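Local structure of REP-associated tyrosine transposase (Escherichia coli, 4ER8) at residues 33-36 and 37-41; 133-136 and 137-140. The protein binds hairpins of repeated extragenic palindromes and cleaves and recombines the bacterial interspersed mosaic elements that contain them, acting as a single-stranded DNA endonuclease. One frame throughout, in Å; residues are numbered along the deposited sequence.

Contact 1: residues 33-36 and 37-41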
loop_
_atom_site.group_PDB
_atom_site.type_symbol
_atom_site.label_atom_id
_atom_site.label_comp_id
_atom_site.label_asym_id
_atom_site.label_seq_id
_atom_site.Cartn_x
_atom_site.Cartn_y
_atom_site.Cartn_z
ATOM N N GLN A 33 -5.455 -11.456 -7.777
ATOM C CA GLN A 33 -5.420 -11.255 -9.213
ATOM C C GLN A 33 -6.239 -10.077 -9.671
ATOM O O GLN A 33 -5.724 -9.230 -10.387
ATOM C CB GLN A 33 -5.889 -12.536 -9.914
ATOM C CG GLN A 33 -4.928 -13.715 -9.729
ATOM C CD GLN A 33 -3.490 -13.283 -9.988
ATOM O OE1 GLN A 33 -3.224 -12.455 -10.881
ATOM N NE2 GLN A 33 -2.554 -13.816 -9.187
ATOM N N MET A 34 -7.508 -10.019 -9.270
ATOM C CA MET A 34 -8.344 -8.851 -9.581
ATOM C C MET A 34 -7.655 -7.596 -9.094
ATOM O O MET A 34 -7.615 -6.597 -9.819
ATOM C CB MET A 34 -9.711 -8.922 -8.915
ATOM C CG MET A 34 -10.775 -9.723 -9.659
ATOM S SD MET A 34 -11.655 -10.728 -8.424
ATOM C CE MET A 34 -12.845 -11.595 -9.459
ATOM N N LEU A 35 -7.096 -7.653 -7.878
ATOM C CA LEU A 35 -6.402 -6.488 -7.332
ATOM C C LEU A 35 -5.275 -6.095 -8.238
ATOM O O LEU A 35 -5.267 -4.987 -8.778
ATOM C CB LEU A 35 -5.874 -6.730 -5.927
ATOM C CG LEU A 35 -5.202 -5.545 -5.216
ATOM C CD1 LEU A 35 -6.159 -4.446 -4.836
ATOM C CD2 LEU A 35 -4.517 -6.036 -3.982
ATOM N N ARG A 36 -4.332 -7.016 -8.414
ATOM C CA ARG A 36 -3.222 -6.790 -9.318
ATOM C C ARG A 36 -3.759 -6.173 -10.602
ATOM O O ARG A 36 -3.273 -5.119 -11.042
ATOM C CB ARG A 36 -2.490 -8.093 -9.604
ATOM C CG ARG A 36 -1.124 -8.237 -8.928
ATOM C CD ARG A 36 -0.610 -9.699 -8.980
ATOM N NE ARG A 36 -0.017 -10.185 -10.251
ATOM C CZ ARG A 36 0.466 -9.431 -11.244
ATOM N NH1 ARG A 36 0.448 -8.104 -11.184
ATOM N NH2 ARG A 36 0.982 -10.024 -12.313
ATOM N N HIS A 37 -4.801 -6.792 -11.163
ATOM C CA HIS A 37 -5.358 -6.340 -12.429
ATOM C C HIS A 37 -5.819 -4.883 -12.379
ATOM O O HIS A 37 -5.434 -4.079 -13.225
ATOM C CB HIS A 37 -6.420 -7.334 -12.948
ATOM C CG HIS A 37 -5.828 -8.632 -13.452
ATOM N ND1 HIS A 37 -6.115 -9.863 -12.887
ATOM C CD2 HIS A 37 -4.942 -8.882 -14.454
ATOM C CE1 HIS A 37 -5.434 -10.810 -13.515
ATOM N NE2 HIS A 37 -4.716 -10.240 -14.471
ATOM N N ALA A 38 -6.565 -4.542 -11.332
ATOM C CA ALA A 38 -7.086 -3.185 -11.096
ATOM C C ALA A 38 -6.028 -2.097 -11.063
ATOM O O ALA A 38 -6.184 -1.047 -11.705
ATOM C CB ALA A 38 -7.898 -3.148 -9.816
ATOM N N ILE A 39 -4.958 -2.342 -10.317
ATOM C CA ILE A 39 -3.869 -1.369 -10.190
ATOM C C ILE A 39 -3.234 -1.150 -11.548
ATOM O O ILE A 39 -2.923 -0.016 -11.921
ATOM C CB ILE A 39 -2.779 -1.876 -9.244
ATOM C CG1 ILE A 39 -3.321 -2.038 -7.801
ATOM C CG2 ILE A 39 -1.522 -1.013 -9.352
ATOM C CD1 ILE A 39 -2.532 -3.048 -6.960
ATOM N N ILE A 40 -3.051 -2.253 -12.276
ATOM C CA ILE A 40 -2.572 -2.226 -13.666
ATOM C C ILE A 40 -3.409 -1.306 -14.573
ATOM O O ILE A 40 -2.862 -0.411 -15.243
ATOM C CB ILE A 40 -2.620 -3.627 -14.295
ATOM C CG1 ILE A 40 -1.910 -4.690 -13.431
ATOM C CG2 ILE A 40 -2.111 -3.555 -15.742
ATOM C CD1 ILE A 40 -0.473 -4.382 -13.153
ATOM N N LYS A 41 -4.729 -1.527 -14.582
ATOM C CA LYS A 41 -5.642 -0.737 -15.422
ATOM C C LYS A 41 -5.493 0.756 -15.154
ATOM O O LYS A 41 -5.443 1.555 -16.087
ATOM C CB LYS A 41 -7.102 -1.191 -15.238
ATOM C CG LYS A 41 -8.119 -0.579 -16.236
ATOM C CD LYS A 41 -8.667 -1.648 -17.225
ATOM C CE LYS A 41 -10.185 -1.477 -17.586
ATOM N NZ LYS A 41 -10.515 -0.412 -18.623
#

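Contact 2: residues 133-136 and 137-140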
loop_
_atom_site.group_PDB
_atom_site.type_symbol
_atom_site.label_atom_id
_atom_site.label_comp_id
_atom_site.label_asym_id
_atom_site.label_seq_id
_atom_site.Cartn_x
_atom_site.Cartn_y
_atom_site.Cartn_z
ATOM N N PRO A 133 4.580 -13.662 -0.089
ATOM C CA PRO A 133 4.650 -13.449 -1.536
ATOM C C PRO A 133 3.907 -12.236 -2.028
ATOM O O PRO A 133 4.112 -11.816 -3.157
ATOM C CB PRO A 133 3.977 -14.694 -2.107
ATOM C CG PRO A 133 3.107 -15.213 -1.004
ATOM C CD PRO A 133 3.883 -14.920 0.247
ATOM N N PHE A 134 3.034 -11.684 -1.198
ATOM C CA PHE A 134 2.112 -10.652 -1.668
ATOM C C PHE A 134 2.692 -9.257 -1.505
ATOM O O PHE A 134 2.109 -8.419 -0.808
ATOM C CB PHE A 134 0.782 -10.766 -0.919
ATOM C CG PHE A 134 0.054 -12.041 -1.184
ATOM C CD1 PHE A 134 -0.109 -12.984 -0.178
ATOM C CD2 PHE A 134 -0.449 -12.322 -2.456
ATOM C CE1 PHE A 134 -0.768 -14.203 -0.417
ATOM C CE2 PHE A 134 -1.123 -13.543 -2.724
ATOM C CZ PHE A 134 -1.272 -14.486 -1.701
ATOM N N SER A 135 3.831 -8.995 -2.125
ATOM C CA SER A 135 4.431 -7.675 -2.025
ATOM C C SER A 135 5.488 -7.446 -3.092
ATOM O O SER A 135 5.816 -8.361 -3.833
ATOM C CB SER A 135 5.073 -7.519 -0.670
ATOM O OG SER A 135 6.244 -8.273 -0.632
ATOM N N THR A 136 6.034 -6.237 -3.145
ATOM C CA THR A 136 7.115 -5.935 -4.052
ATOM C C THR A 136 8.506 -6.271 -3.462
ATOM O O THR A 136 9.560 -5.895 -4.031
ATOM C CB THR A 136 7.099 -4.479 -4.417
ATOM O OG1 THR A 136 7.300 -3.691 -3.231
ATOM C CG2 THR A 136 5.781 -4.153 -5.064
ATOM N N PHE A 137 8.510 -6.966 -2.323
ATOM C CA PHE A 137 9.778 -7.305 -1.679
ATOM C C PHE A 137 10.666 -8.086 -2.627
ATOM O O PHE A 137 11.789 -7.696 -2.901
ATOM C CB PHE A 137 9.551 -8.094 -0.414
ATOM C CG PHE A 137 10.818 -8.492 0.277
ATOM C CD1 PHE A 137 11.627 -7.530 0.904
ATOM C CD2 PHE A 137 11.187 -9.834 0.360
ATOM C CE1 PHE A 137 12.789 -7.902 1.586
ATOM C CE2 PHE A 137 12.353 -10.214 1.024
ATOM C CZ PHE A 137 13.146 -9.246 1.636
ATOM N N HIS A 138 10.135 -9.193 -3.126
ATOM C CA HIS A 138 10.766 -9.995 -4.204
ATOM C C HIS A 138 11.097 -9.211 -5.487
ATOM O O HIS A 138 12.183 -9.346 -6.002
ATOM C CB HIS A 138 9.909 -11.227 -4.460
ATOM C CG HIS A 138 9.533 -11.924 -3.189
ATOM N ND1 HIS A 138 10.305 -12.925 -2.629
ATOM C CD2 HIS A 138 8.505 -11.714 -2.327
ATOM C CE1 HIS A 138 9.751 -13.328 -1.496
ATOM N NE2 HIS A 138 8.656 -12.612 -1.292
ATOM N N ARG A 139 10.205 -8.360 -5.985
ATOM C CA ARG A 139 10.636 -7.497 -7.062
ATOM C C ARG A 139 11.940 -6.792 -6.658
ATOM O O ARG A 139 12.865 -6.701 -7.473
ATOM C CB ARG A 139 9.580 -6.468 -7.458
ATOM C CG ARG A 139 10.019 -5.564 -8.597
ATOM C CD ARG A 139 9.296 -4.210 -8.616
ATOM N NE ARG A 139 9.889 -3.293 -7.638
ATOM C CZ ARG A 139 9.263 -2.302 -7.017
ATOM N NH1 ARG A 139 7.972 -2.072 -7.238
ATOM N NH2 ARG A 139 9.935 -1.557 -6.154
ATOM N N ASP A 140 12.022 -6.327 -5.409
ATOM C CA ASP A 140 13.130 -5.487 -4.962
ATOM C C ASP A 140 14.391 -6.266 -4.681
ATOM O O ASP A 140 15.484 -5.763 -4.950
ATOM C CB ASP A 140 12.747 -4.693 -3.728
ATOM C CG ASP A 140 11.891 -3.484 -4.055
ATOM O OD1 ASP A 140 11.666 -3.202 -5.253
ATOM O OD2 ASP A 140 11.453 -2.798 -3.113
#

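Contact 1: residues 33-36 and 37-41
His37 N donates the shortest sound hydrogen bond here, 2.7 Å to Gln33 O, with an N-H...O angle of 161° and the donor tilted from the carbonyl plane. His37 ND1 lies 2.6 Å from the same Gln33 O, which is placed oblique to the imidazole; at this resolution that proximity does not settle whether a bond exists. With chi1 of His37 at -72°, CG stands beside its own backbone N and anti to the carbonyl carbon, which places the ring beside residue 33, next to the Gln33 side chain. That side chain, bent at chi2, brings OE1 to 3.8 Å from His37 CE1, a loose van der Waals approach with amide and ring planes 65° apart.

Bonds of this i to i+4 kind are those of an alpha-helix, here part of helix 32-45, which lies against the antiparallel sheet of this HUH nuclease domain. Ala38 N reaches Met34 O at 2.8 Å, and Ile39 N reaches Leu35 O at 3.1 Å, the latter donor nearly in line with the C=O bond. On the sheet-facing side, Leu35 CG lies 4.1 Å from Ile39 CD1, the two side chains crossing at a slant. Both are buried: Leu35 rests on Val55 of strand 49-55, while Ile39 touches Ile50 and Trp53 of the same strand. Another flank meets helix 73-87, where Met34 packs on Phe84 and Ala87, and Ala38 on Gln83. Gln33, Arg36, His37 and Ile40 are exposed. Beyond the contact, Lys41 NZ has a long, weak ionic approach to a phosphate of the bound DNA.

Contact 2: residues 133-136 and 137-140
Asp140 N donates to Thr136 O at 2.9 Å, closing the first turn of helix 137-142; the N-H...O angle of 142° shows a bent bond. The second bond across the junction is straighter: Phe137 N points to Ser135 OG at 3.1 Å with an angle of 161°. Ser135 can accept it because chi1, 74°, sets OG between its backbone N and carbonyl carbon, on the side of the incoming amide. Ser135 thus binds the first amide of the helix, although Thr136 occupies the N-cap position and its own side chain makes no capping bond. Thr136 OG1 is instead hydrogen-bonded to Tyr117 OH and Trp53 N.

Within the first turn, Arg139 and Asp140 form a salt bridge, NH2 to OD1 at 2.6 Å; the hydrogen bonds from Arg139 NE and NH2 to Asp140 OD1 are both weak, being bent. Arg139 NH1 also bonds to Ile50 O and NH2 to Asn51 O, so the guanidinium is tied to several acceptors, and Asp140 OD2 bonds to Tyr117 OH. Thr136 lies alongside Arg139, pointing the same way: its CB sits 3.8 Å above one guanidinium face, offset toward the rim, and CG2 is 3.7 Å from NH1. Farther out, His138 NE2 comes to 4.1 Å from Pro133 CA and takes Trp132 O as its hydrogen-bond partner. The Phe137 ring meets Tyr117 edge-to-face. Backbone bonds of Phe134 with Val55 and of Thr136 with Trp53 join the loop to strand 49-55, while Tyr117 ties the start of helix 137-142 to helix 106-122.

Both contacts are partly buried and both border strand 49-55, yet they use it differently. Contact 1 lies within a single helix and presses apolar side chains, Leu35 and Ile39, on residues of that strand. Contact 2, a loop running into a helix, mainly hydrogen-bonds to its backbone, including Ile50, Asn51 and Trp53, with lesser side-chain packing. Trp53 serves both, touched by Ile39 of contact 1 and bonded through its N to Thr136 of contact 2. Regular main-chain bonds dominate 33-41, whereas in 133-140 a serine-to-amide bond and an Arg-Asp salt bridge join the backbone bond. Their centres are 15 Å apart, and contact 1 is the nearer to DNA, about 4 Å against 17 Å by nearest atoms.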